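Local coordinates for protein hydroxyethylphosphonate dioxygenase (Streptomyces albus, PDB 6B9R) that is an iron-dependent dioxygenase that probably uses oxygen to cleave 2-hydroxyethylphosphonate, giving hydroxymethylphosphonate and formate, at residues E110-A115 / P124-M129; Q153-V158 / D180-L185; L204-G209 / E413-R418. All coordinates share one frame; numbering follows the deposited sequence.

In the fold
All three contacts are mostly buried. Contacts 1 and 2 lie within one antiparallel sheet, at different places across it, and contact 3 joins that sheet to a second. Contact 1 is a hairpin pair near one edge and contact 2 is a pair farther across, beyond strand 202-208, which hydrogen-bonds to strands 123-129 and 152-158 and so separates them. Both are ladders of backbone bonds, and both reach the substrate: contact 1 through a tyrosine hydroxyl and an isoleucine, contact 2 through a glutamine that also binds iron. Contact 1 has the most charged chemistry, and its Arg112 and Trp126 are partly exposed. Contact 3 reaches from strand 202-208 across to the second sheet through fully buried, mainly leucine side chains.

Contact 1: residues E110-A115 / P124-M129; sequences EYRDTA and PEWISM. With 2HE ((2-hydroxyethyl)phosphonic acid), chain F.
Arg112 lays its guanidinium flat on the six-membered ring of Trp126, the planes 10° apart and Arg112 CZ 4.0 Å from that ring's centroid, a cation-pi stack. With Trp126 CG anti to its backbone N (chi1 175°), the two side chains run side by side in the same direction, and the arginine methylenes continue the overlap, Arg112 CG lying 3.6 Å from Trp126 CE3. In the guanidinium plane, NE and NH2 both grip Glu110 OE2 from one face of its carboxylate, NE at 3.1 Å; Ser98 also bonds that oxygen. The cation is thus held both at its edge and over a face.

The sheet's other face carries Tyr111 and Ile127. Tyr111 CD2 meets Ile127 CD1 at 3.6 Å, while Tyr111 OH makes a very short bond of 2.5 Å to substrate O2, an oxygen at the ring's edge near its plane. Ile127 CD1 packs on the substrate's CB at 3.5 Å. Beyond them Asp113 and Glu125 lie alongside each other, both salt-bridged to Arg99, and Asp113 also to Arg30 of the second subunit. Pro124 O closes the ladder, accepting from Thr114 N and, at 2.8 Å, from Thr114 OG1, which stands 61° above the carbonyl plane and also bonds Tyr366 OH.

This antiparallel hairpin of strands 106-113 and 123-129 is flanked by strand 99-103, paired with Tyr111, and by strand 202-208, paired with Glu125 and Ile127.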
loop_
_atom_site.group_PDB
_atom_site.type_symbol
_atom_site.label_atom_id
_atom_site.label_comp_id
_atom_site.label_asym_id
_atom_site.label_seq_id
_atom_site.Cartn_x
_atom_site.Cartn_y
_atom_site.Cartn_z
ATOM N N GLU A 110 -18.713 17.131 -22.689
ATOM C CA GLU A 110 -19.684 16.103 -22.331
ATOM C C GLU A 110 -18.932 14.903 -21.786
ATOM O O GLU A 110 -18.042 14.372 -22.464
ATOM C CB GLU A 110 -20.547 15.653 -23.517
ATOM C CG GLU A 110 -21.559 14.570 -23.086
ATOM C CD GLU A 110 -22.336 13.932 -24.232
ATOM O OE1 GLU A 110 -22.048 14.237 -25.402
ATOM O OE2 GLU A 110 -23.237 13.110 -23.945
ATOM N N TYR A 111 -19.292 14.486 -20.570
ATOM C CA TYR A 111 -18.694 13.343 -19.892
ATOM C C TYR A 111 -19.603 12.124 -19.986
ATOM O O TYR A 111 -20.828 12.241 -19.878
ATOM C CB TYR A 111 -18.459 13.619 -18.405
ATOM C CG TYR A 111 -17.564 14.772 -18.032
ATOM C CD1 TYR A 111 -18.073 16.059 -17.917
ATOM C CD2 TYR A 111 -16.222 14.565 -17.731
ATOM C CE1 TYR A 111 -17.268 17.116 -17.539
ATOM C CE2 TYR A 111 -15.402 15.620 -17.354
ATOM C CZ TYR A 111 -15.935 16.892 -17.260
ATOM O OH TYR A 111 -15.136 17.942 -16.876
ATOM N N ARG A 112 -18.995 10.950 -20.143
ATOM C CA ARG A 112 -19.711 9.679 -20.081
ATOM C C ARG A 112 -18.867 8.683 -19.297
ATOM O O ARG A 112 -17.671 8.537 -19.574
ATOM C CB ARG A 112 -20.006 9.132 -21.493
ATOM C CG ARG A 112 -21.000 9.975 -22.280
ATOM C CD ARG A 112 -21.309 9.369 -23.640
ATOM N NE ARG A 112 -22.018 10.316 -24.493
ATOM C CZ ARG A 112 -22.119 10.194 -25.814
ATOM N NH1 ARG A 112 -21.557 9.164 -26.438
ATOM N NH2 ARG A 112 -22.779 11.110 -26.511
ATOM N N ASP A 113 -19.478 8.005 -18.321
ATOM C CA ASP A 113 -18.775 6.925 -17.642
ATOM C C ASP A 113 -18.498 5.779 -18.596
ATOM O O ASP A 113 -19.300 5.475 -19.486
ATOM C CB ASP A 113 -19.593 6.354 -16.483
ATOM C CG ASP A 113 -19.884 7.365 -15.406
ATOM O OD1 ASP A 113 -19.162 8.370 -15.300
ATOM O OD2 ASP A 113 -20.854 7.139 -14.669
ATOM N N THR A 114 -17.371 5.106 -18.368
ATOM C CA THR A 114 -17.100 3.790 -18.929
ATOM C C THR A 114 -16.816 2.820 -17.773
ATOM O O THR A 114 -17.009 3.159 -16.600
ATOM C CB THR A 114 -15.971 3.858 -19.967
ATOM O OG1 THR A 114 -14.773 4.346 -19.367
ATOM C CG2 THR A 114 -16.361 4.793 -21.100
ATOM N N ALA A 115 -16.377 1.607 -18.107
ATOM C CA ALA A 115 -16.398 0.508 -17.139
ATOM C C ALA A 115 -15.571 0.832 -15.899
ATOM O O ALA A 115 -14.400 1.199 -15.997
ATOM C CB ALA A 115 -15.887 -0.780 -17.789
ATOM N N PRO A 124 -12.584 6.167 -15.341
ATOM C CA PRO A 124 -12.342 6.385 -16.774
ATOM C C PRO A 124 -13.524 7.026 -17.470
ATOM O O PRO A 124 -14.614 6.443 -17.530
ATOM C CB PRO A 124 -12.100 4.966 -17.289
ATOM C CG PRO A 124 -13.026 4.117 -16.422
ATOM C CD PRO A 124 -13.141 4.831 -15.089
ATOM N N GLU A 125 -13.325 8.218 -18.021
ATOM C CA GLU A 125 -14.407 8.962 -18.644
ATOM C C GLU A 125 -14.101 9.151 -20.122
ATOM O O GLU A 125 -12.970 9.481 -20.492
ATOM C CB GLU A 125 -14.617 10.328 -17.962
ATOM C CG GLU A 125 -14.931 10.241 -16.469
ATOM C CD GLU A 125 -16.388 9.918 -16.187
ATOM O OE1 GLU A 125 -17.256 10.748 -16.521
ATOM O OE2 GLU A 125 -16.662 8.831 -15.629
ATOM N N TRP A 126 -15.100 8.872 -20.952
ATOM C CA TRP A 126 -15.165 9.386 -22.309
ATOM C C TRP A 126 -15.559 10.853 -22.220
ATOM O O TRP A 126 -16.502 11.194 -21.501
ATOM C CB TRP A 126 -16.199 8.575 -23.092
ATOM C CG TRP A 126 -16.513 9.004 -24.500
ATOM C CD1 TRP A 126 -16.043 8.436 -25.652
ATOM C CD2 TRP A 126 -17.406 10.057 -24.906
ATOM N NE1 TRP A 126 -16.575 9.083 -26.747
ATOM C CE2 TRP A 126 -17.411 10.079 -26.317
ATOM C CE3 TRP A 126 -18.185 10.994 -24.213
ATOM C CZ2 TRP A 126 -18.169 10.998 -27.049
ATOM C CZ3 TRP A 126 -18.945 11.906 -24.942
ATOM C CH2 TRP A 126 -18.931 11.897 -26.344
ATOM N N ILE A 127 -14.829 11.736 -22.909
ATOM C CA ILE A 127 -15.107 13.167 -22.802
ATOM C C ILE A 127 -14.954 13.805 -24.176
ATOM O O ILE A 127 -13.869 13.771 -24.763
ATOM C CB ILE A 127 -14.196 13.881 -21.786
ATOM C CG1 ILE A 127 -14.199 13.151 -20.430
ATOM C CG2 ILE A 127 -14.652 15.332 -21.631
ATOM C CD1 ILE A 127 -13.220 13.707 -19.426
ATOM N N SER A 128 -16.032 14.394 -24.688
ATOM C CA SER A 128 -15.959 15.086 -25.967
ATOM C C SER A 128 -15.622 16.551 -25.741
ATOM O O SER A 128 -16.151 17.193 -24.832
ATOM C CB SER A 128 -17.269 14.969 -26.745
ATOM O OG SER A 128 -18.290 15.701 -26.110
ATOM N N MET A 129 -14.737 17.079 -26.581
ATOM C CA MET A 129 -14.406 18.494 -26.531
ATOM C C MET A 129 -15.503 19.283 -27.229
ATOM O O MET A 129 -15.731 19.105 -28.431
ATOM C CB MET A 129 -13.052 18.743 -27.187
ATOM C CG MET A 129 -11.856 18.420 -26.304
ATOM S SD MET A 129 -11.639 16.652 -25.993
ATOM C CE MET A 129 -12.244 16.511 -24.306
HETATM O O3 2HE F . -10.357 16.891 -15.723
HETATM P P 2HE F . -11.348 17.669 -16.513
HETATM O O1 2HE F . -11.143 19.246 -16.270
HETATM O O2 2HE F . -12.863 17.254 -16.132
HETATM C CA 2HE F . -11.011 17.262 -18.242
HETATM C CB 2HE F . -10.673 15.775 -18.297
HETATM O O4 2HE F . -9.331 15.521 -17.851
HETATM O O HOH W 1 -20.884 15.153 -27.422
#

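Contact 2: residues Q153-V158 / D180-L185; sequences QFTYFV and DSVWGL. With FE (Fe (III) ion), chain E; 2HE ((2-hydroxyethyl)phosphonic acid), chain F.
Gln153 O takes the backbone N-H of Gly184 at 2.8 Å and also a CA-H contact from Trp183, at 3.3 Å between that oxygen and Trp183 CA. The return bond from Gln153 N to Gly184 O starts an antiparallel ladder that continues through Thr155 with Val182 and ends at Phe157 N on Asp180 O.

On one face, the Phe157 ring turns its edge to Val182, CE2 lying 3.7 Å from Val182 CG1, while Thr155 CG2 sits over a ring face near the rim. On the other, Phe154 CE1 rests against Ser181 CB at 3.8 Å.

The Gln153 side chain stretches out from the ladder, CG anti to the backbone N (chi1 -167°). Its OE1 binds the iron at 2.1 Å. NE2 donates almost straight to Thr155 OG1 at 2.6 Å, with that oxygen in the amide plane, and, along a more bent path, to O4 of the substrate at 3.1 Å.

Thr155 thus acts as a second-shell residue, helping to fix the rotation of an amide whose oxygen is held by the metal. With His149 and His190, Gln153 completes a two-histidine, one-glutamine site; its amide oxygen stands where many non-heme iron enzymes have a carboxylate, and its N-H meets O4, which with O3 chelates the metal.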
loop_
_atom_site.group_PDB
_atom_site.type_symbol
_atom_site.label_atom_id
_atom_site.label_comp_id
_atom_site.label_asym_id
_atom_site.label_seq_id
_atom_site.Cartn_x
_atom_site.Cartn_y
_atom_site.Cartn_z
ATOM N N GLN A 153 -3.565 10.829 -14.495
ATOM C CA GLN A 153 -4.361 10.692 -15.708
ATOM C C GLN A 153 -3.551 10.108 -16.850
ATOM O O GLN A 153 -2.429 10.543 -17.118
ATOM C CB GLN A 153 -4.966 12.020 -16.148
ATOM C CG GLN A 153 -6.043 11.839 -17.200
ATOM C CD GLN A 153 -6.866 13.099 -17.389
ATOM O OE1 GLN A 153 -7.331 13.689 -16.427
ATOM N NE2 GLN A 153 -7.036 13.519 -18.635
ATOM N N PHE A 154 -4.129 9.111 -17.502
ATOM C CA PHE A 154 -3.710 8.657 -18.816
ATOM C C PHE A 154 -4.793 9.073 -19.793
ATOM O O PHE A 154 -5.966 8.733 -19.600
ATOM C CB PHE A 154 -3.525 7.138 -18.868
ATOM C CG PHE A 154 -3.408 6.631 -20.258
ATOM C CD1 PHE A 154 -2.205 6.719 -20.941
ATOM C CD2 PHE A 154 -4.511 6.131 -20.920
ATOM C CE1 PHE A 154 -2.103 6.292 -22.256
ATOM C CE2 PHE A 154 -4.415 5.714 -22.247
ATOM C CZ PHE A 154 -3.202 5.788 -22.911
ATOM N N THR A 155 -4.410 9.789 -20.843
ATOM C CA THR A 155 -5.369 10.289 -21.809
ATOM C C THR A 155 -5.004 9.784 -23.193
ATOM O O THR A 155 -3.845 9.881 -23.606
ATOM C CB THR A 155 -5.414 11.816 -21.797
ATOM O OG1 THR A 155 -5.743 12.266 -20.473
ATOM C CG2 THR A 155 -6.471 12.310 -22.757
ATOM N N TYR A 156 -5.991 9.240 -23.892
ATOM C CA TYR A 156 -5.869 8.811 -25.280
ATOM C C TYR A 156 -6.700 9.735 -26.159
ATOM O O TYR A 156 -7.868 9.981 -25.852
ATOM C CB TYR A 156 -6.350 7.369 -25.434
ATOM C CG TYR A 156 -6.269 6.874 -26.847
ATOM C CD1 TYR A 156 -5.103 6.311 -27.331
ATOM C CD2 TYR A 156 -7.364 6.973 -27.702
ATOM C CE1 TYR A 156 -5.026 5.852 -28.642
ATOM C CE2 TYR A 156 -7.295 6.523 -29.006
ATOM C CZ TYR A 156 -6.123 5.966 -29.472
ATOM O OH TYR A 156 -6.062 5.515 -30.771
ATOM N N PHE A 157 -6.108 10.248 -27.245
ATOM C CA PHE A 157 -6.743 11.284 -28.062
ATOM C C PHE A 157 -7.371 10.708 -29.331
ATOM O O PHE A 157 -6.778 9.857 -29.995
ATOM C CB PHE A 157 -5.726 12.363 -28.436
ATOM C CG PHE A 157 -5.192 13.118 -27.254
ATOM C CD1 PHE A 157 -5.883 14.207 -26.748
ATOM C CD2 PHE A 157 -4.010 12.733 -26.642
ATOM C CE1 PHE A 157 -5.399 14.915 -25.655
ATOM C CE2 PHE A 157 -3.512 13.427 -25.551
ATOM C CZ PHE A 157 -4.212 14.523 -25.045
ATOM N N VAL A 158 -8.576 11.178 -29.660
ATOM C CA VAL A 158 -9.241 10.870 -30.926
ATOM C C VAL A 158 -9.574 12.193 -31.607
ATOM O O VAL A 158 -10.283 13.033 -31.037
ATOM C CB VAL A 158 -10.515 10.028 -30.737
ATOM C CG1 VAL A 158 -11.170 9.774 -32.100
ATOM C CG2 VAL A 158 -10.212 8.700 -30.012
ATOM N N ASP A 180 -2.398 9.634 -30.355
ATOM C CA ASP A 180 -1.506 10.235 -29.375
ATOM C C ASP A 180 -2.029 9.965 -27.961
ATOM O O ASP A 180 -3.182 9.568 -27.754
ATOM C CB ASP A 180 -1.375 11.741 -29.604
ATOM C CG ASP A 180 -0.764 12.071 -30.953
ATOM O OD1 ASP A 180 0.005 11.241 -31.459
ATOM O OD2 ASP A 180 -1.043 13.160 -31.486
ATOM N N SER A 181 -1.162 10.193 -26.979
ATOM C CA SER A 181 -1.542 9.940 -25.593
ATOM C C SER A 181 -0.606 10.694 -24.661
ATOM O O SER A 181 0.500 11.084 -25.038
ATOM C CB SER A 181 -1.531 8.440 -25.285
ATOM O OG SER A 181 -0.234 7.890 -25.454
ATOM N N VAL A 182 -1.053 10.879 -23.421
ATOM C CA VAL A 182 -0.251 11.588 -22.436
ATOM C C VAL A 182 -0.542 10.977 -21.075
ATOM O O VAL A 182 -1.636 10.462 -20.832
ATOM C CB VAL A 182 -0.547 13.101 -22.455
ATOM C CG1 VAL A 182 -2.016 13.355 -22.178
ATOM C CG2 VAL A 182 0.360 13.868 -21.469
ATOM N N TRP A 183 0.470 10.991 -20.214
ATOM C CA TRP A 183 0.361 10.531 -18.834
ATOM C C TRP A 183 0.758 11.695 -17.936
ATOM O O TRP A 183 1.733 12.393 -18.220
ATOM C CB TRP A 183 1.268 9.303 -18.593
ATOM C CG TRP A 183 1.178 8.700 -17.202
ATOM C CD1 TRP A 183 0.395 7.641 -16.807
ATOM C CD2 TRP A 183 1.912 9.108 -16.046
ATOM N NE1 TRP A 183 0.604 7.371 -15.471
ATOM C CE2 TRP A 183 1.525 8.262 -14.980
ATOM C CE3 TRP A 183 2.861 10.111 -15.804
ATOM C CZ2 TRP A 183 2.054 8.388 -13.703
ATOM C CZ3 TRP A 183 3.386 10.237 -14.534
ATOM C CH2 TRP A 183 2.987 9.380 -13.497
ATOM N N GLY A 184 0.006 11.923 -16.863
ATOM C CA GLY A 184 0.135 13.159 -16.109
ATOM C C GLY A 184 0.010 12.942 -14.613
ATOM O O GLY A 184 -0.697 12.046 -14.145
ATOM N N LEU A 185 0.691 13.810 -13.859
ATOM C CA LEU A 185 0.860 13.702 -12.419
ATOM C C LEU A 185 -0.329 14.295 -11.682
ATOM O O LEU A 185 -1.094 15.086 -12.243
ATOM C CB LEU A 185 2.143 14.415 -11.998
ATOM C CG LEU A 185 3.430 13.694 -12.380
ATOM C CD1 LEU A 185 4.646 14.580 -12.064
ATOM C CD2 LEU A 185 3.514 12.362 -11.651
HETATM FE FE FE E . -8.337 15.496 -15.911
HETATM O O3 2HE F . -10.357 16.891 -15.723
HETATM P P 2HE F . -11.348 17.669 -16.513
HETATM O O1 2HE F . -11.143 19.246 -16.270
HETATM O O2 2HE F . -12.863 17.254 -16.132
HETATM C CA 2HE F . -11.011 17.262 -18.242
HETATM C CB 2HE F . -10.673 15.775 -18.297
HETATM O O4 2HE F . -9.331 15.521 -17.851
HETATM O O HOH W 2 -10.116 13.664 -15.999
#

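Contact 3: residues L204-G209 / E413-R418; sequences LALTYG and ELLMLR
Leu206 and Leu417 point at each other from strands whose short axes come within 9.7 Å and slide past one another in opposite directions, so that each reaches back toward the base of the other. With CG anti to the backbone N (chi1 179°), Leu417 sends its branch across the gap, where CD2 comes to 3.6 Å from Leu206 CB; Leu206 CD1 lies 3.7 Å from Leu417 CB. Leu204 and Leu415 pass in the same manner: Leu415 CD2 is the methyl that does the touching, 3.8 Å from Leu204 CB and 4.0 Å from Leu206 CD1. The segments run nearly parallel, at 11°, but belong to different sheets. This is face-to-face packing of two antiparallel sheets, consistent with neighbouring cupin-type beta domains in one chain, and the side chains alone bridge the distance. Thr207, next along the strand from Leu206, points away from 413-418 and packs on the iron ligand Gln153. Tyr208 turns back toward the second sheet, where its CD1 makes a looser contact with Leu417 CD2 at 4.4 Å. Its hydroxyl is engaged with His339, Thr342 and the indole nitrogen of Trp183. Strand 364-369, beside 412-419, adds Tyr368 against Leu204 and Tyr366 against Leu206, while Tyr156 packs on Leu415.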
loop_
_atom_site.group_PDB
_atom_site.type_symbol
_atom_site.label_atom_id
_atom_site.label_comp_id
_atom_site.label_asym_id
_atom_site.label_seq_id
_atom_site.Cartn_x
_atom_site.Cartn_y
_atom_site.Cartn_z
ATOM N N LEU A 204 -10.375 9.545 -24.255
ATOM C CA LEU A 204 -10.607 8.588 -23.181
ATOM C C LEU A 204 -9.672 9.030 -22.067
ATOM O O LEU A 204 -8.461 8.805 -22.137
ATOM C CB LEU A 204 -10.350 7.151 -23.627
ATOM C CG LEU A 204 -11.485 6.437 -24.387
ATOM C CD1 LEU A 204 -12.705 6.214 -23.493
ATOM C CD2 LEU A 204 -11.897 7.183 -25.649
ATOM N N ALA A 205 -10.243 9.714 -21.073
ATOM C CA ALA A 205 -9.522 10.231 -19.905
ATOM C C ALA A 205 -9.589 9.168 -18.817
ATOM O O ALA A 205 -10.567 9.093 -18.066
ATOM C CB ALA A 205 -10.132 11.550 -19.433
ATOM N N LEU A 206 -8.561 8.322 -18.752
ATOM C CA LEU A 206 -8.546 7.183 -17.850
ATOM C C LEU A 206 -7.757 7.573 -16.601
ATOM O O LEU A 206 -6.556 7.313 -16.474
ATOM C CB LEU A 206 -7.946 5.956 -18.559
ATOM C CG LEU A 206 -8.463 5.650 -19.980
ATOM C CD1 LEU A 206 -7.907 4.322 -20.510
ATOM C CD2 LEU A 206 -9.989 5.658 -20.042
ATOM N N THR A 207 -8.448 8.221 -15.665
ATOM C CA THR A 207 -7.792 8.570 -14.414
ATOM C C THR A 207 -7.807 7.381 -13.454
ATOM O O THR A 207 -8.661 6.493 -13.537
ATOM C CB THR A 207 -8.443 9.793 -13.750
ATOM O OG1 THR A 207 -9.753 9.455 -13.281
ATOM C CG2 THR A 207 -8.551 10.967 -14.727
ATOM N N TYR A 208 -6.839 7.368 -12.542
ATOM C CA TYR A 208 -6.661 6.261 -11.612
ATOM C C TYR A 208 -5.779 6.737 -10.465
ATOM O O TYR A 208 -5.167 7.811 -10.524
ATOM C CB TYR A 208 -6.086 5.020 -12.315
ATOM C CG TYR A 208 -4.618 5.132 -12.700
ATOM C CD1 TYR A 208 -4.235 5.782 -13.875
ATOM C CD2 TYR A 208 -3.622 4.569 -11.903
ATOM C CE1 TYR A 208 -2.898 5.889 -14.236
ATOM C CE2 TYR A 208 -2.267 4.672 -12.254
ATOM C CZ TYR A 208 -1.916 5.336 -13.434
ATOM O OH TYR A 208 -0.585 5.446 -13.815
ATOM N N GLY A 209 -5.756 5.938 -9.395
ATOM C CA GLY A 209 -5.180 6.408 -8.147
ATOM C C GLY A 209 -3.931 5.678 -7.666
ATOM O O GLY A 209 -2.878 6.297 -7.476
ATOM N N GLU A 413 -9.559 -2.450 -33.308
ATOM C CA GLU A 413 -8.666 -1.870 -32.316
ATOM C C GLU A 413 -9.383 -1.681 -30.987
ATOM O O GLU A 413 -10.557 -1.301 -30.952
ATOM C CB GLU A 413 -8.124 -0.524 -32.795
ATOM C CG GLU A 413 -6.948 -0.008 -31.971
ATOM C CD GLU A 413 -6.492 1.376 -32.420
ATOM O OE1 GLU A 413 -7.347 2.148 -32.910
ATOM O OE2 GLU A 413 -5.288 1.689 -32.288
ATOM N N LEU A 414 -8.672 -1.917 -29.893
ATOM C CA LEU A 414 -9.175 -1.520 -28.591
ATOM C C LEU A 414 -8.078 -0.818 -27.807
ATOM O O LEU A 414 -6.887 -0.947 -28.100
ATOM C CB LEU A 414 -9.741 -2.713 -27.796
ATOM C CG LEU A 414 -8.946 -3.926 -27.332
ATOM C CD1 LEU A 414 -7.988 -3.592 -26.181
ATOM C CD2 LEU A 414 -9.942 -4.986 -26.890
ATOM N N LEU A 415 -8.504 -0.069 -26.798
ATOM C CA LEU A 415 -7.602 0.622 -25.891
ATOM C C LEU A 415 -7.518 -0.190 -24.606
ATOM O O LEU A 415 -8.549 -0.629 -24.088
ATOM C CB LEU A 415 -8.119 2.035 -25.609
ATOM C CG LEU A 415 -7.345 2.936 -24.643
ATOM C CD1 LEU A 415 -5.929 3.170 -25.132
ATOM C CD2 LEU A 415 -8.105 4.255 -24.487
ATOM N N MET A 416 -6.299 -0.397 -24.100
ATOM C CA MET A 416 -6.079 -1.178 -22.883
ATOM C C MET A 416 -5.245 -0.364 -21.902
ATOM O O MET A 416 -4.156 0.116 -22.246
ATOM C CB MET A 416 -5.383 -2.516 -23.198
ATOM C CG MET A 416 -4.865 -3.299 -21.980
ATOM S SD MET A 416 -3.908 -4.771 -22.467
ATOM C CE MET A 416 -5.200 -5.945 -22.836
ATOM N N LEU A 417 -5.760 -0.198 -20.688
ATOM C CA LEU A 417 -5.009 0.430 -19.610
ATOM C C LEU A 417 -4.954 -0.555 -18.453
ATOM O O LEU A 417 -5.999 -0.971 -17.957
ATOM C CB LEU A 417 -5.656 1.737 -19.141
ATOM C CG LEU A 417 -4.861 2.367 -17.984
ATOM C CD1 LEU A 417 -3.448 2.796 -18.421
ATOM C CD2 LEU A 417 -5.591 3.542 -17.370
ATOM N N ARG A 418 -3.743 -0.914 -18.038
ATOM C CA ARG A 418 -3.491 -1.845 -16.951
ATOM C C ARG A 418 -2.793 -1.078 -15.842
ATOM O O ARG A 418 -1.854 -0.323 -16.111
ATOM C CB ARG A 418 -2.616 -3.009 -17.422
ATOM C CG ARG A 418 -2.909 -3.456 -18.842
ATOM C CD ARG A 418 -1.870 -4.460 -19.305
ATOM N NE ARG A 418 -2.463 -5.767 -19.543
ATOM C CZ ARG A 418 -1.770 -6.902 -19.549
ATOM N NH1 ARG A 418 -0.462 -6.890 -19.299
ATOM N NH2 ARG A 418 -2.389 -8.050 -19.795
#